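Putative mandelate racemase/muconate lactonizing enzyme (Bordetella bronchiseptica, PDB 3DDM) is a putative member of the mandelate racemase/muconate lactonizing enzyme family, built from an enolase-like N-terminal domain and a TIM-barrel-type C-terminal domain. Local coordinates at residues N155-V163 with R184-L195. The protein carries 1 engineered substitution. Sequence-based numbering, arbitrary orientation.
Sequences NPENPEDVV and RDVRNALHVREL
Two successive outer helices of the TIM-barrel-type domain, 159-169 and 182-196, meet here, and the loop that leads into the first is tied to the N-terminal half of the second by Arg184 and Asn188. Asn188 ND2 donates to Pro156 O over 3.0 Å, arriving in the carbonyl plane on a lone pair, although the oxygen lies 31° out of the Asn188 amide plane. The same amide crosses Pro159 at about a right angle, with Asn188 CG 3.4 Å from Pro159 CG, so one side chain both bonds to the loop and packs on the first turn of the helix. Arg184 reaches the next carbonyl: with CG anti to the backbone N (chi1 -154°) and the chain extended as far as NE, its NH2 gives a weak hydrogen bond of 2.8 Å to Glu157 O. Pro156 O, close to NH1 but at too poor an angle to bond, and, toward the rim, Glu157 CA lie over one face of the guanidinium.

Further along, the helices run in roughly the same direction, their segment axes 39° apart and 9.9 Å at closest approach, and the contact turns apolar. Val192 divides its branches between two partners, CG2 lying 3.7 Å from Pro159 CB and CG1 4.0 Å from Val163 CG2. Leu195 CD2 packs against the Glu160 backbone and Val163 CG1. On the exposed flank, Glu160 bends at chi2 and crosses the His191 ring, bringing OE2 to the ring edge, 3.2 Å from His191 CD2; the carboxylate and ring planes are strongly inclined to each other.

Behind this seam Val163 also rests on Ile154 of strand 146-154, Asp185 OD2 accepts a hydrogen bond from Gly179 N in the loop after strand 174-177, and Ala189 touches Leu222 of helix 212-222, the next helix around the barrel.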
ATOM      1  N   ASN A 155      -9.913 -16.634  20.216  1.00 52.30           N
ATOM      2  CA  ASN A 155     -10.489 -17.365  19.094  1.00 54.32           C
ATOM      3  C   ASN A 155     -11.841 -17.992  19.417  1.00 55.06           C
ATOM      4  O   ASN A 155     -12.100 -18.387  20.554  1.00 55.20           O
ATOM      5  CB  ASN A 155      -9.514 -18.428  18.587  1.00 58.33           C
ATOM      6  CG  ASN A 155      -8.516 -17.871  17.576  1.00 61.99           C
ATOM      7  OD1 ASN A 155      -7.577 -17.155  17.936  1.00 64.49           O
ATOM      8  ND2 ASN A 155      -8.727 -18.190  16.298  1.00 62.99           N
ATOM      9  N   PRO A 156     -12.717 -18.098  18.403  1.00 56.01           N
ATOM     10  CA  PRO A 156     -14.078 -18.641  18.437  1.00 57.13           C
ATOM     11  C   PRO A 156     -14.269 -20.124  18.716  1.00 58.71           C
ATOM     12  O   PRO A 156     -15.379 -20.544  19.065  1.00 58.05           O
ATOM     13  CB  PRO A 156     -14.623 -18.259  17.065  1.00 56.42           C
ATOM     14  CG  PRO A 156     -13.420 -18.418  16.209  1.00 55.28           C
ATOM     15  CD  PRO A 156     -12.362 -17.713  17.023  1.00 55.48           C
ATOM     16  N   GLU A 157     -13.212 -20.916  18.555  1.00 60.29           N
ATOM     17  CA  GLU A 157     -13.316 -22.356  18.785  1.00 63.09           C
ATOM     18  C   GLU A 157     -13.767 -22.700  20.206  1.00 63.80           C
ATOM     19  O   GLU A 157     -14.793 -23.356  20.395  1.00 64.01           O
ATOM     20  CB  GLU A 157     -11.984 -23.044  18.483  1.00 65.03           C
ATOM     21  CG  GLU A 157     -11.573 -23.029  17.004  1.00 68.89           C
ATOM     22  CD  GLU A 157     -11.275 -21.627  16.476  1.00 71.02           C
ATOM     23  OE1 GLU A 157     -10.557 -20.873  17.169  1.00 71.49           O
ATOM     24  OE2 GLU A 157     -11.745 -21.287  15.365  1.00 72.56           O
ATOM     25  N   ASN A 158     -13.008 -22.258  21.203  1.00 64.11           N
ATOM     26  CA  ASN A 158     -13.363 -22.532  22.593  1.00 65.18           C
ATOM     27  C   ASN A 158     -13.094 -21.327  23.483  1.00 63.72           C
ATOM     28  O   ASN A 158     -12.166 -21.332  24.290  1.00 64.53           O
ATOM     29  CB  ASN A 158     -12.596 -23.757  23.094  1.00 68.07           C
ATOM     30  CG  ASN A 158     -13.229 -25.065  22.630  1.00 72.20           C
ATOM     31  OD1 ASN A 158     -12.533 -26.054  22.367  1.00 73.11           O
ATOM     32  ND2 ASN A 158     -14.562 -25.078  22.539  1.00 72.51           N
ATOM     33  N   PRO A 159     -13.924 -20.280  23.351  1.00 62.06           N
ATOM     34  CA  PRO A 159     -13.832 -19.027  24.106  1.00 60.76           C
ATOM     35  C   PRO A 159     -13.807 -19.194  25.625  1.00 60.00           C
ATOM     36  O   PRO A 159     -12.968 -18.604  26.306  1.00 59.93           O
ATOM     37  CB  PRO A 159     -15.069 -18.257  23.641  1.00 60.38           C
ATOM     38  CG  PRO A 159     -15.335 -18.806  22.293  1.00 59.65           C
ATOM     39  CD  PRO A 159     -15.113 -20.268  22.482  1.00 60.02           C
ATOM     40  N   GLU A 160     -14.734 -19.987  26.154  1.00 58.80           N
ATOM     41  CA  GLU A 160     -14.817 -20.204  27.597  1.00 59.29           C
ATOM     42  C   GLU A 160     -13.517 -20.761  28.185  1.00 56.78           C
ATOM     43  O   GLU A 160     -13.159 -20.443  29.320  1.00 55.13           O
ATOM     44  CB  GLU A 160     -15.987 -21.139  27.927  1.00 61.57           C
ATOM     45  CG  GLU A 160     -15.912 -22.474  27.215  1.00 67.35           C
ATOM     46  CD  GLU A 160     -16.237 -22.363  25.735  1.00 70.11           C
ATOM     47  OE1 GLU A 160     -15.751 -23.220  24.952  1.00 70.77           O
ATOM     48  OE2 GLU A 160     -16.987 -21.429  25.362  1.00 69.68           O
ATOM     49  N   ASP A 161     -12.816 -21.585  27.407  1.00 54.49           N
ATOM     50  CA  ASP A 161     -11.553 -22.170  27.847  1.00 52.13           C
ATOM     51  C   ASP A 161     -10.427 -21.155  27.991  1.00 50.96           C
ATOM     52  O   ASP A 161      -9.805 -21.068  29.048  1.00 51.70           O
ATOM     53  CB  ASP A 161     -11.098 -23.269  26.895  1.00 53.09           C
ATOM     54  CG  ASP A 161     -11.948 -24.519  27.000  1.00 56.84           C
ATOM     55  OD1 ASP A 161     -12.556 -24.737  28.076  1.00 58.40           O
ATOM     56  OD2 ASP A 161     -11.995 -25.293  26.015  1.00 57.79           O
ATOM     57  N   VAL A 162     -10.150 -20.389  26.939  1.00 48.28           N
ATOM     58  CA  VAL A 162      -9.077 -19.411  27.033  1.00 45.94           C
ATOM     59  C   VAL A 162      -9.476 -18.246  27.937  1.00 45.72           C
ATOM     60  O   VAL A 162      -8.624 -17.642  28.583  1.00 46.08           O
ATOM     61  CB  VAL A 162      -8.630 -18.882  25.636  1.00 43.39           C
ATOM     62  CG1 VAL A 162      -9.198 -19.744  24.544  1.00 39.53           C
ATOM     63  CG2 VAL A 162      -9.025 -17.438  25.466  1.00 43.82           C
ATOM     64  N   VAL A 163     -10.765 -17.926  27.994  1.00 45.12           N
ATOM     65  CA  VAL A 163     -11.207 -16.840  28.868  1.00 44.86           C
ATOM     66  C   VAL A 163     -10.921 -17.243  30.311  1.00 44.00           C
ATOM     67  O   VAL A 163     -10.529 -16.425  31.132  1.00 44.89           O
ATOM     68  CB  VAL A 163     -12.720 -16.558  28.726  1.00 45.29           C
ATOM     69  CG1 VAL A 163     -13.213 -15.747  29.923  1.00 42.48           C
ATOM     70  CG2 VAL A 163     -12.989 -15.805  27.431  1.00 44.40           C
ATOM     71  N   ARG A 184     -22.838 -19.538  15.989  1.00 68.54           N
ATOM     72  CA  ARG A 184     -21.802 -19.899  16.943  1.00 69.58           C
ATOM     73  C   ARG A 184     -21.356 -18.658  17.710  1.00 69.41           C
ATOM     74  O   ARG A 184     -21.149 -18.714  18.922  1.00 69.66           O
ATOM     75  CB  ARG A 184     -20.605 -20.519  16.215  1.00 71.25           C
ATOM     76  CG  ARG A 184     -19.779 -21.464  17.064  1.00 73.75           C
ATOM     77  CD  ARG A 184     -18.467 -21.827  16.382  1.00 78.31           C
ATOM     78  NE  ARG A 184     -17.833 -22.982  17.014  1.00 82.62           N
ATOM     79  CZ  ARG A 184     -17.480 -23.047  18.298  1.00 85.70           C
ATOM     80  NH1 ARG A 184     -17.689 -22.016  19.113  1.00 86.38           N
ATOM     81  NH2 ARG A 184     -16.935 -24.158  18.778  1.00 86.67           N
ATOM     82  N   ASP A 185     -21.219 -17.541  17.000  1.00 68.75           N
ATOM     83  CA  ASP A 185     -20.791 -16.291  17.615  1.00 67.66           C
ATOM     84  C   ASP A 185     -21.725 -15.800  18.715  1.00 65.98           C
ATOM     85  O   ASP A 185     -21.270 -15.380  19.773  1.00 66.25           O
ATOM     86  CB  ASP A 185     -20.630 -15.195  16.557  1.00 69.37           C
ATOM     87  CG  ASP A 185     -19.385 -15.381  15.697  1.00 70.56           C
ATOM     88  OD1 ASP A 185     -18.394 -15.970  16.183  1.00 72.06           O
ATOM     89  OD2 ASP A 185     -19.394 -14.913  14.538  1.00 71.82           O
ATOM     90  N   VAL A 186     -23.027 -15.838  18.471  1.00 65.46           N
ATOM     91  CA  VAL A 186     -23.972 -15.391  19.487  1.00 65.13           C
ATOM     92  C   VAL A 186     -23.984 -16.389  20.630  1.00 64.53           C
ATOM     93  O   VAL A 186     -24.329 -16.041  21.756  1.00 65.38           O
ATOM     94  CB  VAL A 186     -25.411 -15.249  18.932  1.00 65.17           C
ATOM     95  CG1 VAL A 186     -25.458 -14.160  17.868  1.00 66.01           C
ATOM     96  CG2 VAL A 186     -25.884 -16.579  18.367  1.00 66.57           C
ATOM     97  N   ARG A 187     -23.614 -17.633  20.343  1.00 63.63           N
ATOM     98  CA  ARG A 187     -23.572 -18.650  21.385  1.00 63.14           C
ATOM     99  C   ARG A 187     -22.392 -18.318  22.288  1.00 62.06           C
ATOM    100  O   ARG A 187     -22.536 -18.247  23.512  1.00 61.49           O
ATOM    101  CB  ARG A 187     -23.382 -20.050  20.786  1.00 64.73           C
ATOM    102  CG  ARG A 187     -24.495 -21.033  21.144  1.00 66.15           C
ATOM    103  CD  ARG A 187     -24.043 -22.477  20.968  1.00 69.70           C
ATOM    104  NE  ARG A 187     -23.482 -22.737  19.641  1.00 71.56           N
ATOM    105  CZ  ARG A 187     -24.172 -22.678  18.503  1.00 71.23           C
ATOM    106  NH1 ARG A 187     -25.464 -22.367  18.516  1.00 70.23           N
ATOM    107  NH2 ARG A 187     -23.565 -22.933  17.352  1.00 70.63           N
ATOM    108  N   ASN A 188     -21.229 -18.109  21.667  1.00 60.63           N
ATOM    109  CA  ASN A 188     -20.007 -17.767  22.386  1.00 59.46           C
ATOM    110  C   ASN A 188     -20.218 -16.511  23.212  1.00 58.75           C
ATOM    111  O   ASN A 188     -19.953 -16.493  24.411  1.00 58.37           O
ATOM    112  CB  ASN A 188     -18.850 -17.521  21.415  1.00 60.29           C
ATOM    113  CG  ASN A 188     -18.377 -18.788  20.731  1.00 62.31           C
ATOM    114  OD1 ASN A 188     -18.644 -19.900  21.200  1.00 63.38           O
ATOM    115  ND2 ASN A 188     -17.650 -18.627  19.622  1.00 61.07           N
ATOM    116  N   ALA A 189     -20.695 -15.460  22.555  1.00 58.04           N
ATOM    117  CA  ALA A 189     -20.939 -14.186  23.215  1.00 59.04           C
ATOM    118  C   ALA A 189     -21.736 -14.351  24.499  1.00 59.57           C
ATOM    119  O   ALA A 189     -21.311 -13.907  25.559  1.00 60.13           O
ATOM    120  CB  ALA A 189     -21.668 -13.237  22.268  1.00 57.74           C
ATOM    121  N   LEU A 190     -22.889 -15.000  24.398  1.00 61.49           N
ATOM    122  CA  LEU A 190     -23.755 -15.206  25.549  1.00 62.72           C
ATOM    123  C   LEU A 190     -23.168 -16.183  26.564  1.00 64.26           C
ATOM    124  O   LEU A 190     -23.291 -15.980  27.774  1.00 64.19           O
ATOM    125  CB  LEU A 190     -25.137 -15.690  25.091  1.00 61.40           C
ATOM    126  CG  LEU A 190     -25.880 -14.790  24.092  1.00 62.11           C
ATOM    127  CD1 LEU A 190     -27.232 -15.398  23.788  1.00 61.17           C
ATOM    128  CD2 LEU A 190     -26.050 -13.382  24.648  1.00 61.47           C
ATOM    129  N   HIS A 191     -22.528 -17.240  26.078  1.00 65.71           N
ATOM    130  CA  HIS A 191     -21.937 -18.228  26.971  1.00 67.39           C
ATOM    131  C   HIS A 191     -20.866 -17.573  27.861  1.00 66.57           C
ATOM    132  O   HIS A 191     -20.893 -17.700  29.089  1.00 67.15           O
ATOM    133  CB  HIS A 191     -21.334 -19.375  26.153  1.00 70.69           C
ATOM    134  CG  HIS A 191     -20.818 -20.505  26.989  1.00 75.76           C
ATOM    135  ND1 HIS A 191     -21.638 -21.268  27.794  1.00 77.24           N
ATOM    136  CD2 HIS A 191     -19.562 -20.980  27.171  1.00 77.75           C
ATOM    137  CE1 HIS A 191     -20.909 -22.164  28.437  1.00 78.40           C
ATOM    138  NE2 HIS A 191     -19.647 -22.010  28.078  1.00 79.11           N
ATOM    139  N   VAL A 192     -19.933 -16.863  27.236  1.00 64.15           N
ATOM    140  CA  VAL A 192     -18.873 -16.188  27.970  1.00 61.59           C
ATOM    141  C   VAL A 192     -19.431 -15.144  28.933  1.00 61.42           C
ATOM    142  O   VAL A 192     -18.817 -14.856  29.956  1.00 61.60           O
ATOM    143  CB  VAL A 192     -17.886 -15.503  27.007  1.00 60.47           C
ATOM    144  CG1 VAL A 192     -16.804 -14.780  27.788  1.00 60.41           C
ATOM    145  CG2 VAL A 192     -17.272 -16.534  26.081  1.00 58.17           C
ATOM    146  N   ARG A 193     -20.583 -14.566  28.608  1.00 61.45           N
ATOM    147  CA  ARG A 193     -21.179 -13.567  29.490  1.00 62.12           C
ATOM    148  C   ARG A 193     -21.672 -14.252  30.754  1.00 64.33           C
ATOM    149  O   ARG A 193     -21.521 -13.724  31.856  1.00 64.33           O
ATOM    150  CB  ARG A 193     -22.343 -12.850  28.804  1.00 60.06           C
ATOM    151  CG  ARG A 193     -23.189 -12.000  29.755  1.00 57.94           C
ATOM    152  CD  ARG A 193     -22.337 -11.069  30.606  1.00 56.80           C
ATOM    153  NE  ARG A 193     -21.793  -9.952  29.843  1.00 57.36           N
ATOM    154  CZ  ARG A 193     -20.780  -9.195  30.252  1.00 57.44           C
ATOM    155  NH1 ARG A 193     -20.201  -9.445  31.418  1.00 59.00           N
ATOM    156  NH2 ARG A 193     -20.348  -8.187  29.505  1.00 56.68           N
ATOM    157  N   GLU A 194     -22.267 -15.429  30.581  1.00 66.48           N
ATOM    158  CA  GLU A 194     -22.768 -16.216  31.699  1.00 68.04           C
ATOM    159  C   GLU A 194     -21.605 -16.541  32.627  1.00 67.82           C
ATOM    160  O   GLU A 194     -21.646 -16.254  33.824  1.00 67.94           O
ATOM    161  CB  GLU A 194     -23.373 -17.520  31.191  1.00 70.70           C
ATOM    162  CG  GLU A 194     -24.692 -17.377  30.475  1.00 75.68           C
ATOM    163  CD  GLU A 194     -25.043 -18.624  29.682  1.00 79.80           C
ATOM    164  OE1 GLU A 194     -24.685 -19.735  30.145  1.00 79.98           O
ATOM    165  OE2 GLU A 194     -25.679 -18.496  28.606  1.00 81.42           O
ATOM    166  N   LEU A 195     -20.571 -17.149  32.054  1.00 67.05           N
ATOM    167  CA  LEU A 195     -19.375 -17.531  32.789  1.00 66.90           C
ATOM    168  C   LEU A 195     -18.811 -16.363  33.614  1.00 66.29           C
ATOM    169  O   LEU A 195     -18.616 -16.484  34.823  1.00 65.60           O
ATOM    170  CB  LEU A 195     -18.313 -18.043  31.800  1.00 67.25           C
ATOM    171  CG  LEU A 195     -16.967 -18.552  32.329  1.00 66.87           C
ATOM    172  CD1 LEU A 195     -17.142 -19.926  32.944  1.00 67.77           C
ATOM    173  CD2 LEU A 195     -15.967 -18.624  31.195  1.00 66.06           C
TER